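Long-range contacts in conserved hypothetical protein (Streptococcus pneumoniae, PDB 4QDY), which is of unknown function but carries two YbbR-like domains, small beta-rich modules joined end to end in one chain: residues V36-G42 with L86-P92; I114-D120 with L154-I160; E134-S139 with P181-P186. All blocks are in the same frame, centred on the assembly; numbering follows the deposited sequence.

Contact 1. Residues V36-G42 with L86-P92; sequences VSVVLTG and LTAVATP
Val39 and Val89 sit opposite each other as a hydrogen-bonded pair in the middle of an antiparallel ladder that joins 36-42 to 86-92 within the first YbbR-like domain. Val39 N reaches Val89 O at 2.9 Å, and Ser37 with Thr91 and Thr41 with Thr87 repeat the two-bond ring on either side, so six backbone bonds hold the strands together. The strand axes run at 155° to each other.

Leu40 leaves the sheet on the face it shares with Val38, Ala88 and Ala90. Its CB passes 4.2 Å from Thr87 O; CG stands anti to the carbonyl carbon (chi1 -63°), and from there CD2 swings back across the ladder to Ala88 CB at 3.7 Å. Val38 CG1, one pair further along the same face, reaches the same methyl, 3.8 Å from Ala88 CB, so one alanine is touched by two larger branches. Leu48 of helix 45-52 and Leu82 add to the apolar layer around Leu40.

At one end Leu86 CD2 lies 3.8 Å from Gly42 CA. At the other, where a cis peptide bond precedes Pro92, Val36 CG1 meets Pro92 CD at 3.7 Å, their side chains crossing obliquely. The opposite face carries Ser37, Val39, Thr41, Thr87, Val89 and Thr91, with Val39 CG2 3.8 Å from Thr91 OG1. The chemistry is thus two-sided: on one face aliphatic groups pack into an apolar layer, Leu40 and Leu86 against helix 45-52, whereas threonines and a serine mix with valines on the more exposed face.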
ATOM      1  N   VAL A  36      -1.605   9.257   2.462  1.00 50.03           N
ATOM      2  CA  VAL A  36      -0.885  10.266   3.247  1.00 49.40           C
ATOM      3  C   VAL A  36      -1.872  11.306   3.802  1.00 52.88           C
ATOM      4  O   VAL A  36      -3.064  11.270   3.492  1.00 52.61           O
ATOM      5  CB  VAL A  36       0.238  10.969   2.420  1.00 53.20           C
ATOM      6  CG1 VAL A  36       1.365  10.007   2.066  1.00 52.89           C
ATOM      7  CG2 VAL A  36      -0.311  11.662   1.172  1.00 53.26           C
ATOM      8  N   SER A  37      -1.356  12.234   4.615  1.00 49.35           N
ATOM      9  CA  SER A  37      -2.096  13.375   5.146  1.00 49.36           C
ATOM     10  C   SER A  37      -1.507  14.646   4.553  1.00 52.29           C
ATOM     11  O   SER A  37      -0.300  14.703   4.318  1.00 52.07           O
ATOM     12  CB  SER A  37      -2.082  13.399   6.671  1.00 53.23           C
ATOM     13  OG  SER A  37      -2.841  12.322   7.196  1.00 63.06           O
ATOM     14  N   VAL A  38      -2.351  15.635   4.242  1.00 47.76           N
ATOM     15  CA  VAL A  38      -1.883  16.881   3.636  1.00 47.01           C
ATOM     16  C   VAL A  38      -2.271  18.039   4.555  1.00 49.85           C
ATOM     17  O   VAL A  38      -3.454  18.229   4.853  1.00 49.56           O
ATOM     18  CB  VAL A  38      -2.420  17.076   2.185  1.00 50.91           C
ATOM     19  CG1 VAL A  38      -1.973  18.412   1.598  1.00 51.01           C
ATOM     20  CG2 VAL A  38      -1.979  15.930   1.279  1.00 50.49           C
ATOM     21  N   VAL A  39      -1.265  18.804   5.003  1.00 45.58           N
ATOM     22  CA  VAL A  39      -1.483  19.962   5.866  1.00 45.41           C
ATOM     23  C   VAL A  39      -1.735  21.168   4.959  1.00 49.45           C
ATOM     24  O   VAL A  39      -0.829  21.602   4.245  1.00 48.83           O
ATOM     25  CB  VAL A  39      -0.313  20.201   6.867  1.00 48.94           C
ATOM     26  CG1 VAL A  39      -0.637  21.345   7.826  1.00 49.17           C
ATOM     27  CG2 VAL A  39       0.025  18.934   7.649  1.00 48.27           C
ATOM     28  N   LEU A  40      -2.973  21.679   4.957  1.00 46.64           N
ATOM     29  CA  LEU A  40      -3.333  22.845   4.150  1.00 47.17           C
ATOM     30  C   LEU A  40      -3.335  24.106   5.014  1.00 51.45           C
ATOM     31  O   LEU A  40      -3.747  24.047   6.171  1.00 50.76           O
ATOM     32  CB  LEU A  40      -4.700  22.669   3.461  1.00 47.62           C
ATOM     33  CG  LEU A  40      -4.879  21.547   2.435  1.00 52.15           C
ATOM     34  CD1 LEU A  40      -6.283  21.565   1.878  1.00 52.99           C
ATOM     35  CD2 LEU A  40      -3.917  21.685   1.272  1.00 54.66           C
ATOM     36  N   THR A  41      -2.857  25.239   4.460  1.00 48.76           N
ATOM     37  CA  THR A  41      -2.806  26.529   5.160  1.00 49.24           C
ATOM     38  C   THR A  41      -3.218  27.643   4.183  1.00 54.11           C
ATOM     39  O   THR A  41      -2.737  27.688   3.049  1.00 53.58           O
ATOM     40  CB  THR A  41      -1.403  26.778   5.768  1.00 57.06           C
ATOM     41  OG1 THR A  41      -0.977  25.630   6.508  1.00 57.15           O
ATOM     42  CG2 THR A  41      -1.355  28.013   6.669  1.00 54.56           C
ATOM     43  N   GLY A  42      -4.103  28.523   4.643  1.00 51.68           N
ATOM     44  CA  GLY A  42      -4.601  29.646   3.859  1.00 52.44           C
ATOM     45  C   GLY A  42      -5.573  30.529   4.610  1.00 57.32           C
ATOM     46  O   GLY A  42      -6.238  30.071   5.542  1.00 56.76           O
ATOM     47  N   LEU A  86      -3.210  28.936  -1.199  1.00 55.70           N
ATOM     48  CA  LEU A  86      -3.047  27.815  -0.276  1.00 54.06           C
ATOM     49  C   LEU A  86      -1.624  27.248  -0.308  1.00 56.97           C
ATOM     50  O   LEU A  86      -0.949  27.286  -1.340  1.00 56.59           O
ATOM     51  CB  LEU A  86      -4.043  26.679  -0.577  1.00 53.74           C
ATOM     52  CG  LEU A  86      -5.541  26.944  -0.387  1.00 58.85           C
ATOM     53  CD1 LEU A  86      -6.338  25.699  -0.693  1.00 58.70           C
ATOM     54  CD2 LEU A  86      -5.868  27.373   1.041  1.00 61.33           C
ATOM     55  N   THR A  87      -1.196  26.710   0.847  1.00 52.79           N
ATOM     56  CA  THR A  87       0.085  26.046   1.096  1.00 51.96           C
ATOM     57  C   THR A  87      -0.221  24.595   1.476  1.00 55.00           C
ATOM     58  O   THR A  87      -1.071  24.366   2.339  1.00 54.69           O
ATOM     59  CB  THR A  87       0.871  26.818   2.178  1.00 60.31           C
ATOM     60  OG1 THR A  87       1.124  28.140   1.708  1.00 61.51           O
ATOM     61  CG2 THR A  87       2.193  26.149   2.550  1.00 58.74           C
ATOM     62  N   ALA A  88       0.445  23.620   0.826  1.00 50.68           N
ATOM     63  CA  ALA A  88       0.224  22.198   1.099  1.00 49.46           C
ATOM     64  C   ALA A  88       1.529  21.469   1.366  1.00 52.80           C
ATOM     65  O   ALA A  88       2.487  21.603   0.597  1.00 52.44           O
ATOM     66  CB  ALA A  88      -0.493  21.541  -0.067  1.00 50.26           C
ATOM     67  N   VAL A  89       1.568  20.698   2.466  1.00 48.87           N
ATOM     68  CA  VAL A  89       2.731  19.894   2.843  1.00 48.19           C
ATOM     69  C   VAL A  89       2.227  18.486   3.155  1.00 51.81           C
ATOM     70  O   VAL A  89       1.411  18.312   4.066  1.00 51.62           O
ATOM     71  CB  VAL A  89       3.580  20.489   4.009  1.00 52.00           C
ATOM     72  CG1 VAL A  89       4.812  19.627   4.276  1.00 51.69           C
ATOM     73  CG2 VAL A  89       4.009  21.927   3.725  1.00 52.31           C
ATOM     74  N   ALA A  90       2.694  17.492   2.377  1.00 47.90           N
ATOM     75  CA  ALA A  90       2.330  16.086   2.543  1.00 47.05           C
ATOM     76  C   ALA A  90       3.021  15.491   3.767  1.00 50.66           C
ATOM     77  O   ALA A  90       4.160  15.854   4.070  1.00 50.23           O
ATOM     78  CB  ALA A  90       2.696  15.299   1.297  1.00 47.78           C
ATOM     79  N   THR A  91       2.325  14.577   4.465  1.00 47.11           N
ATOM     80  CA  THR A  91       2.798  13.887   5.665  1.00 46.71           C
ATOM     81  C   THR A  91       2.736  12.362   5.397  1.00 49.66           C
ATOM     82  O   THR A  91       1.643  11.786   5.454  1.00 49.13           O
ATOM     83  CB  THR A  91       1.965  14.329   6.888  1.00 58.37           C
ATOM     84  OG1 THR A  91       2.021  15.752   7.009  1.00 61.62           O
ATOM     85  CG2 THR A  91       2.429  13.683   8.192  1.00 57.09           C
ATOM     86  N   PRO A  92       3.865  11.682   5.074  1.00 45.59           N
ATOM     87  CA  PRO A  92       5.248  12.191   4.954  1.00 45.54           C
ATOM     88  C   PRO A  92       5.514  12.878   3.605  1.00 49.25           C
ATOM     89  O   PRO A  92       4.740  12.707   2.662  1.00 48.95           O
ATOM     90  CB  PRO A  92       6.085  10.915   5.089  1.00 47.27           C
ATOM     91  CG  PRO A  92       5.227   9.847   4.483  1.00 51.42           C
ATOM     92  CD  PRO A  92       3.807  10.226   4.827  1.00 46.76           C
TER

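Contact 2. Residues I114-D120 with L154-I160; sequences IDPSQID and LPTSERI
Gln118 O accepts the backbone N-H of Ile160 at 2.8 Å. Beside it, Asp120 N bonds Ile160 O at 3.0 Å; together they make a single beta bridge between Ile119 and Ile160, joining two loops of the second YbbR-like domain. One of these loops contains a type I beta turn from Pro155 to Glu158.

The side chain of Gln118 reaches across to that turn. Extended beyond CG (chi2 174°), it carries its amide past Leu154, whose CD2 lies 3.6 Å from OE1. NE2 gives a long, weak hydrogen bond to Leu154 O, while OE1 takes the N-H of Asp115 in its carbonyl plane, a firmer hold from the amide's own loop.

Ile114 CG2 packs on Leu154 CD2 at 3.8 Å, and Met191 of strand 183-196 touches both residues. Arg159 crosses Gln118 at about a right angle, their flat groups 62° apart, and its CD lies 3.7 Å from Gln118 O. Bent at chi2, the arginine folds back over its own loop, where NH1 hydrogen-bonds Glu158 O and also Thr156 O, the latter at 2.7 Å with that oxygen in the guanidinium plane.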
ATOM      1  N   ILE A 114      -8.994 -21.187   9.543  1.00 62.05           N
ATOM      2  CA  ILE A 114     -10.101 -20.802  10.429  1.00 62.68           C
ATOM      3  C   ILE A 114      -9.571 -20.794  11.872  1.00 67.77           C
ATOM      4  O   ILE A 114      -9.003 -21.789  12.325  1.00 67.80           O
ATOM      5  CB  ILE A 114     -11.364 -21.718  10.271  1.00 66.67           C
ATOM      6  CG1 ILE A 114     -11.910 -21.708   8.814  1.00 66.76           C
ATOM      7  CG2 ILE A 114     -12.467 -21.313  11.273  1.00 68.12           C
ATOM      8  CD1 ILE A 114     -13.051 -22.715   8.488  1.00 73.94           C
ATOM      9  N   ASP A 115      -9.751 -19.665  12.578  1.00 65.07           N
ATOM     10  CA  ASP A 115      -9.337 -19.488  13.970  1.00 65.92           C
ATOM     11  C   ASP A 115     -10.351 -20.178  14.906  1.00 71.69           C
ATOM     12  O   ASP A 115     -11.550 -19.937  14.749  1.00 71.67           O
ATOM     13  CB  ASP A 115      -9.208 -17.980  14.291  1.00 67.50           C
ATOM     14  CG  ASP A 115      -8.762 -17.597  15.697  1.00 80.67           C
ATOM     15  OD1 ASP A 115      -8.027 -18.387  16.327  1.00 81.86           O
ATOM     16  OD2 ASP A 115      -9.048 -16.456  16.117  1.00 88.17           O
ATOM     17  N   PRO A 116      -9.911 -21.008  15.894  1.00 69.50           N
ATOM     18  CA  PRO A 116     -10.874 -21.692  16.789  1.00 70.82           C
ATOM     19  C   PRO A 116     -11.884 -20.757  17.487  1.00 75.67           C
ATOM     20  O   PRO A 116     -12.930 -21.249  17.913  1.00 76.46           O
ATOM     21  CB  PRO A 116      -9.975 -22.340  17.852  1.00 73.25           C
ATOM     22  CG  PRO A 116      -8.606 -21.764  17.643  1.00 76.58           C
ATOM     23  CD  PRO A 116      -8.533 -21.440  16.196  1.00 70.87           C
ATOM     24  N   SER A 117     -11.600 -19.437  17.588  1.00 71.77           N
ATOM     25  CA  SER A 117     -12.515 -18.464  18.202  1.00 72.26           C
ATOM     26  C   SER A 117     -13.772 -18.271  17.343  1.00 76.69           C
ATOM     27  O   SER A 117     -14.848 -18.000  17.879  1.00 77.44           O
ATOM     28  CB  SER A 117     -11.823 -17.119  18.414  1.00 74.70           C
ATOM     29  OG  SER A 117     -11.473 -16.498  17.189  1.00 80.83           O
ATOM     30  N   GLN A 118     -13.621 -18.417  16.013  1.00 72.41           N
ATOM     31  CA  GLN A 118     -14.690 -18.283  15.022  1.00 72.28           C
ATOM     32  C   GLN A 118     -15.613 -19.513  15.030  1.00 78.29           C
ATOM     33  O   GLN A 118     -16.781 -19.393  14.655  1.00 78.45           O
ATOM     34  CB  GLN A 118     -14.092 -18.075  13.620  1.00 72.07           C
ATOM     35  CG  GLN A 118     -13.291 -16.780  13.481  1.00 77.66           C
ATOM     36  CD  GLN A 118     -12.581 -16.660  12.157  1.00 90.61           C
ATOM     37  OE1 GLN A 118     -11.764 -17.505  11.774  1.00 84.92           O
ATOM     38  NE2 GLN A 118     -12.799 -15.550  11.475  1.00 81.44           N
ATOM     39  N   ILE A 119     -15.095 -20.684  15.460  1.00 76.07           N
ATOM     40  CA  ILE A 119     -15.846 -21.944  15.544  1.00 77.46           C
ATOM     41  C   ILE A 119     -16.677 -21.939  16.835  1.00 84.18           C
ATOM     42  O   ILE A 119     -16.135 -21.660  17.908  1.00 84.27           O
ATOM     43  CB  ILE A 119     -14.901 -23.186  15.475  1.00 80.46           C
ATOM     44  CG1 ILE A 119     -13.867 -23.068  14.327  1.00 79.43           C
ATOM     45  CG2 ILE A 119     -15.709 -24.498  15.389  1.00 82.22           C
ATOM     46  CD1 ILE A 119     -12.697 -24.074  14.365  1.00 86.33           C
ATOM     47  N   ASP A 120     -17.985 -22.252  16.732  1.00 82.68           N
ATOM     48  CA  ASP A 120     -18.889 -22.308  17.884  1.00 84.57           C
ATOM     49  C   ASP A 120     -18.557 -23.532  18.747  1.00 90.21           C
ATOM     50  O   ASP A 120     -18.090 -24.546  18.222  1.00 89.57           O
ATOM     51  CB  ASP A 120     -20.362 -22.341  17.426  1.00 87.39           C
ATOM     52  CG  ASP A 120     -21.406 -22.233  18.529  1.00 99.72           C
ATOM     53  OD1 ASP A 120     -21.086 -21.671  19.604  1.00100.65           O
ATOM     54  OD2 ASP A 120     -22.565 -22.635  18.290  1.00106.78           O
ATOM     55  N   LEU A 154     -10.610 -17.222   6.631  1.00 55.68           N
ATOM     56  CA  LEU A 154     -11.985 -16.813   6.924  1.00 56.26           C
ATOM     57  C   LEU A 154     -11.985 -15.394   7.516  1.00 61.09           C
ATOM     58  O   LEU A 154     -11.210 -15.151   8.449  1.00 60.61           O
ATOM     59  CB  LEU A 154     -12.633 -17.830   7.897  1.00 57.07           C
ATOM     60  CG  LEU A 154     -14.038 -17.530   8.456  1.00 62.44           C
ATOM     61  CD1 LEU A 154     -15.108 -17.617   7.385  1.00 62.96           C
ATOM     62  CD2 LEU A 154     -14.393 -18.497   9.558  1.00 65.46           C
ATOM     63  N   PRO A 155     -12.820 -14.444   7.009  1.00 58.49           N
ATOM     64  CA  PRO A 155     -12.823 -13.083   7.581  1.00 58.31           C
ATOM     65  C   PRO A 155     -13.130 -13.097   9.080  1.00 63.68           C
ATOM     66  O   PRO A 155     -13.966 -13.882   9.534  1.00 64.12           O
ATOM     67  CB  PRO A 155     -13.925 -12.370   6.791  1.00 60.20           C
ATOM     68  CG  PRO A 155     -14.022 -13.121   5.516  1.00 64.44           C
ATOM     69  CD  PRO A 155     -13.786 -14.547   5.897  1.00 60.38           C
ATOM     70  N   THR A 156     -12.417 -12.244   9.843  1.00 60.65           N
ATOM     71  CA  THR A 156     -12.480 -12.108  11.306  1.00 61.57           C
ATOM     72  C   THR A 156     -13.939 -11.912  11.792  1.00 67.88           C
ATOM     73  O   THR A 156     -14.310 -12.471  12.825  1.00 68.35           O
ATOM     74  CB  THR A 156     -11.596 -10.927  11.747  1.00 68.12           C
ATOM     75  OG1 THR A 156     -10.307 -11.053  11.144  1.00 66.18           O
ATOM     76  CG2 THR A 156     -11.442 -10.829  13.260  1.00 67.34           C
ATOM     77  N   SER A 157     -14.751 -11.151  11.031  1.00 65.41           N
ATOM     78  CA  SER A 157     -16.153 -10.846  11.326  1.00 66.84           C
ATOM     79  C   SER A 157     -17.078 -12.076  11.201  1.00 73.24           C
ATOM     80  O   SER A 157     -18.158 -12.079  11.799  1.00 74.14           O
ATOM     81  CB  SER A 157     -16.656  -9.759  10.380  1.00 70.41           C
ATOM     82  OG  SER A 157     -16.551 -10.154   9.020  1.00 78.80           O
ATOM     83  N   GLU A 158     -16.677 -13.093  10.411  1.00 70.33           N
ATOM     84  CA  GLU A 158     -17.483 -14.295  10.169  1.00 71.44           C
ATOM     85  C   GLU A 158     -17.326 -15.330  11.290  1.00 76.91           C
ATOM     86  O   GLU A 158     -16.255 -15.440  11.891  1.00 76.13           O
ATOM     87  CB  GLU A 158     -17.104 -14.943   8.826  1.00 72.30           C
ATOM     88  CG  GLU A 158     -17.320 -14.079   7.589  1.00 82.97           C
ATOM     89  CD  GLU A 158     -18.743 -13.710   7.207  1.00106.73           C
ATOM     90  OE1 GLU A 158     -19.694 -14.381   7.670  1.00102.06           O
ATOM     91  OE2 GLU A 158     -18.900 -12.782   6.381  1.00102.33           O
ATOM     92  N   ARG A 159     -18.403 -16.100  11.548  1.00 75.21           N
ATOM     93  CA  ARG A 159     -18.472 -17.156  12.566  1.00 76.16           C
ATOM     94  C   ARG A 159     -19.024 -18.460  11.984  1.00 81.04           C
ATOM     95  O   ARG A 159     -19.930 -18.422  11.147  1.00 81.11           O
ATOM     96  CB  ARG A 159     -19.354 -16.714  13.756  1.00 77.93           C
ATOM     97  CG  ARG A 159     -18.839 -15.535  14.589  1.00 89.12           C
ATOM     98  CD  ARG A 159     -17.621 -15.874  15.434  1.00 99.71           C
ATOM     99  NE  ARG A 159     -17.195 -14.745  16.264  1.00108.17           N
ATOM    100  CZ  ARG A 159     -16.305 -13.829  15.892  1.00120.14           C
ATOM    101  NH1 ARG A 159     -15.735 -13.894  14.696  1.00104.20           N
ATOM    102  NH2 ARG A 159     -15.980 -12.840  16.714  1.00107.77           N
ATOM    103  N   ILE A 160     -18.497 -19.611  12.446  1.00 77.90           N
ATOM    104  CA  ILE A 160     -18.956 -20.935  12.014  1.00 78.34           C
ATOM    105  C   ILE A 160     -19.936 -21.453  13.083  1.00 83.56           C
ATOM    106  O   ILE A 160     -19.519 -21.893  14.158  1.00 83.58           O
ATOM    107  CB  ILE A 160     -17.774 -21.926  11.738  1.00 80.76           C
ATOM    108  CG1 ILE A 160     -16.719 -21.362  10.734  1.00 79.58           C
ATOM    109  CG2 ILE A 160     -18.272 -23.325  11.324  1.00 82.35           C
ATOM    110  CD1 ILE A 160     -17.183 -21.059   9.262  1.00 85.50           C
TER

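Contact 3. Residues E134-S139 with P181-P186; sequences EVSITS and PAVITP
Ser136 and Thr185, then Thr138 and Val183, form the two hydrogen-bonded pairs of a short antiparallel ladder between 134-139 and 181-186 in the second YbbR-like domain. Four backbone bonds link them; Ser136 N to Thr185 O measures 2.8 Å and is almost straight at 174°. The strand axes make an angle of 157°.

A side-chain bond continues the connection past the last pair. Ser139 OG, swung opposite the residue's own N (chi1 -173°), donates to Pro181 O at 2.8 Å, in the plane of that carbonyl. The same hydroxyl also bonds Thr143 OG1, so Ser139 ties the start of segment 181-186 to helix 141-145.

Apolar contacts gather on the face of Ile137 and Ile184. Ile137 CG2 touches Ala182 CB at 3.6 Å, and the CG1 atoms of Ile137 and Ile184 come within 4.3 Å. Val135 CB lies 4.0 Å from Ile184 CG2, while its CG1 meets Pro186 CD at 3.8 Å, the two side chains at about a right angle; a cis peptide bond precedes this proline. Leu170 of strand 164-173 touches both Val135 and Ile184.

The ladder therefore has an aliphatic side, with Val135 and Ile184 against strand 164-173, and an opposite side where Ser136, Thr138 and Thr185 carry hydroxyls beside Val183; the Ser139 hydroxyl, with two hydrogen-bond partners, extends the polar link beyond the last backbone pair.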
ATOM      1  N   GLU A 134      -6.157 -23.784  -8.263  1.00 56.76           N
ATOM      2  CA  GLU A 134      -4.968 -23.152  -8.838  1.00 55.79           C
ATOM      3  C   GLU A 134      -5.117 -21.630  -8.795  1.00 57.48           C
ATOM      4  O   GLU A 134      -6.180 -21.112  -9.147  1.00 57.45           O
ATOM      5  CB  GLU A 134      -4.748 -23.643 -10.281  1.00 58.32           C
ATOM      6  CG  GLU A 134      -3.455 -23.166 -10.924  1.00 69.39           C
ATOM      7  CD  GLU A 134      -3.350 -23.430 -12.414  1.00 95.40           C
ATOM      8  OE1 GLU A 134      -4.291 -23.060 -13.153  1.00 92.02           O
ATOM      9  OE2 GLU A 134      -2.282 -23.910 -12.854  1.00 93.17           O
ATOM     10  N   VAL A 135      -4.064 -20.915  -8.356  1.00 51.83           N
ATOM     11  CA  VAL A 135      -4.073 -19.448  -8.289  1.00 50.36           C
ATOM     12  C   VAL A 135      -2.766 -18.898  -8.883  1.00 53.05           C
ATOM     13  O   VAL A 135      -1.734 -19.570  -8.856  1.00 52.64           O
ATOM     14  CB  VAL A 135      -4.313 -18.863  -6.861  1.00 52.86           C
ATOM     15  CG1 VAL A 135      -5.713 -19.178  -6.351  1.00 52.64           C
ATOM     16  CG2 VAL A 135      -3.245 -19.305  -5.859  1.00 52.08           C
ATOM     17  N   SER A 136      -2.833 -17.674  -9.426  1.00 48.59           N
ATOM     18  CA  SER A 136      -1.692 -16.956  -9.987  1.00 47.99           C
ATOM     19  C   SER A 136      -1.256 -15.861  -9.029  1.00 50.07           C
ATOM     20  O   SER A 136      -2.099 -15.134  -8.501  1.00 49.07           O
ATOM     21  CB  SER A 136      -2.029 -16.377 -11.356  1.00 51.81           C
ATOM     22  OG  SER A 136      -0.957 -15.615 -11.887  1.00 59.41           O
ATOM     23  N   ILE A 137       0.054 -15.754  -8.792  1.00 45.78           N
ATOM     24  CA  ILE A 137       0.600 -14.758  -7.881  1.00 44.64           C
ATOM     25  C   ILE A 137       1.540 -13.841  -8.659  1.00 49.08           C
ATOM     26  O   ILE A 137       2.424 -14.321  -9.364  1.00 49.31           O
ATOM     27  CB  ILE A 137       1.316 -15.394  -6.642  1.00 47.21           C
ATOM     28  CG1 ILE A 137       0.431 -16.400  -5.863  1.00 47.62           C
ATOM     29  CG2 ILE A 137       1.841 -14.325  -5.700  1.00 46.64           C
ATOM     30  CD1 ILE A 137       0.371 -17.839  -6.397  1.00 55.22           C
ATOM     31  N   THR A 138       1.347 -12.526  -8.513  1.00 45.68           N
ATOM     32  CA  THR A 138       2.173 -11.498  -9.138  1.00 46.03           C
ATOM     33  C   THR A 138       2.892 -10.729  -8.023  1.00 49.97           C
ATOM     34  O   THR A 138       2.250 -10.300  -7.060  1.00 48.89           O
ATOM     35  CB  THR A 138       1.319 -10.591 -10.041  1.00 53.36           C
ATOM     36  OG1 THR A 138       0.566 -11.397 -10.952  1.00 54.74           O
ATOM     37  CG2 THR A 138       2.155  -9.585 -10.815  1.00 51.69           C
ATOM     38  N   SER A 139       4.221 -10.584  -8.146  1.00 47.28           N
ATOM     39  CA  SER A 139       5.091  -9.880  -7.196  1.00 46.97           C
ATOM     40  C   SER A 139       6.491  -9.719  -7.795  1.00 52.92           C
ATOM     41  O   SER A 139       6.665  -9.926  -9.000  1.00 53.51           O
ATOM     42  CB  SER A 139       5.152 -10.636  -5.865  1.00 49.73           C
ATOM     43  OG  SER A 139       5.850  -9.909  -4.869  1.00 56.73           O
ATOM     44  N   PRO A 181       4.049  -9.157   0.337  1.00 47.76           N
ATOM     45  CA  PRO A 181       3.453  -8.214  -0.630  1.00 47.25           C
ATOM     46  C   PRO A 181       3.380  -8.839  -2.029  1.00 51.43           C
ATOM     47  O   PRO A 181       4.369  -8.895  -2.767  1.00 51.52           O
ATOM     48  CB  PRO A 181       4.384  -7.000  -0.581  1.00 48.85           C
ATOM     49  CG  PRO A 181       5.676  -7.520  -0.091  1.00 53.63           C
ATOM     50  CD  PRO A 181       5.408  -8.733   0.742  1.00 49.29           C
ATOM     51  N   ALA A 182       2.187  -9.352  -2.366  1.00 47.78           N
ATOM     52  CA  ALA A 182       1.907 -10.029  -3.627  1.00 48.05           C
ATOM     53  C   ALA A 182       0.438  -9.883  -4.025  1.00 51.77           C
ATOM     54  O   ALA A 182      -0.432  -9.790  -3.156  1.00 51.29           O
ATOM     55  CB  ALA A 182       2.265 -11.499  -3.501  1.00 49.20           C
ATOM     56  N   VAL A 183       0.168  -9.874  -5.344  1.00 48.47           N
ATOM     57  CA  VAL A 183      -1.174  -9.759  -5.925  1.00 48.22           C
ATOM     58  C   VAL A 183      -1.599 -11.155  -6.395  1.00 52.26           C
ATOM     59  O   VAL A 183      -0.939 -11.741  -7.254  1.00 52.58           O
ATOM     60  CB  VAL A 183      -1.218  -8.704  -7.066  1.00 52.49           C
ATOM     61  CG1 VAL A 183      -2.619  -8.587  -7.658  1.00 52.72           C
ATOM     62  CG2 VAL A 183      -0.734  -7.343  -6.578  1.00 51.79           C
ATOM     63  N   ILE A 184      -2.686 -11.689  -5.825  1.00 48.48           N
ATOM     64  CA  ILE A 184      -3.166 -13.034  -6.149  1.00 48.96           C
ATOM     65  C   ILE A 184      -4.393 -12.934  -7.059  1.00 53.88           C
ATOM     66  O   ILE A 184      -5.253 -12.077  -6.848  1.00 53.75           O
ATOM     67  CB  ILE A 184      -3.475 -13.827  -4.848  1.00 51.70           C
ATOM     68  CG1 ILE A 184      -2.263 -13.765  -3.884  1.00 51.56           C
ATOM     69  CG2 ILE A 184      -3.886 -15.287  -5.155  1.00 52.81           C
ATOM     70  CD1 ILE A 184      -2.459 -14.331  -2.556  1.00 58.72           C
ATOM     71  N   THR A 185      -4.455 -13.809  -8.080  1.00 51.27           N
ATOM     72  CA  THR A 185      -5.561 -13.880  -9.033  1.00 51.89           C
ATOM     73  C   THR A 185      -6.037 -15.354  -9.104  1.00 56.33           C
ATOM     74  O   THR A 185      -5.255 -16.222  -9.504  1.00 56.09           O
ATOM     75  CB  THR A 185      -5.150 -13.307 -10.396  1.00 59.67           C
ATOM     76  OG1 THR A 185      -4.608 -12.000 -10.203  1.00 59.64           O
ATOM     77  CG2 THR A 185      -6.314 -13.237 -11.376  1.00 58.21           C
ATOM     78  N   PRO A 186      -7.291 -15.669  -8.697  1.00 53.00           N
ATOM     79  CA  PRO A 186      -8.332 -14.763  -8.167  1.00 52.47           C
ATOM     80  C   PRO A 186      -7.936 -14.190  -6.805  1.00 55.05           C
ATOM     81  O   PRO A 186      -7.131 -14.799  -6.094  1.00 54.17           O
ATOM     82  CB  PRO A 186      -9.564 -15.674  -8.064  1.00 54.86           C
ATOM     83  CG  PRO A 186      -9.002 -17.051  -7.886  1.00 59.27           C
ATOM     84  CD  PRO A 186      -7.769 -17.066  -8.743  1.00 55.00           C
TER

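How the contacts relate
From the N terminus, strand 35-42 is followed by helix 45-52 and two further strands before contact 1 closes that loop with the start of strand 87-113. This long strand then runs from the first YbbR-like region into the second and ends at 113, just before contact 2 opens. Segments 114-120, 134-139, 154-160 and 181-186 alternate, so contacts 2 and 3 cross within the second region, their centres 24 Å apart. Contact 2 joins two loops, whereas contact 3 pairs strands 135-138 and 183-196. Contacts 1 and 3 lie about 17 Å apart at their nearest atoms, and strand 87-113, also a neighbour of strand 135-138, connects them through the sheet.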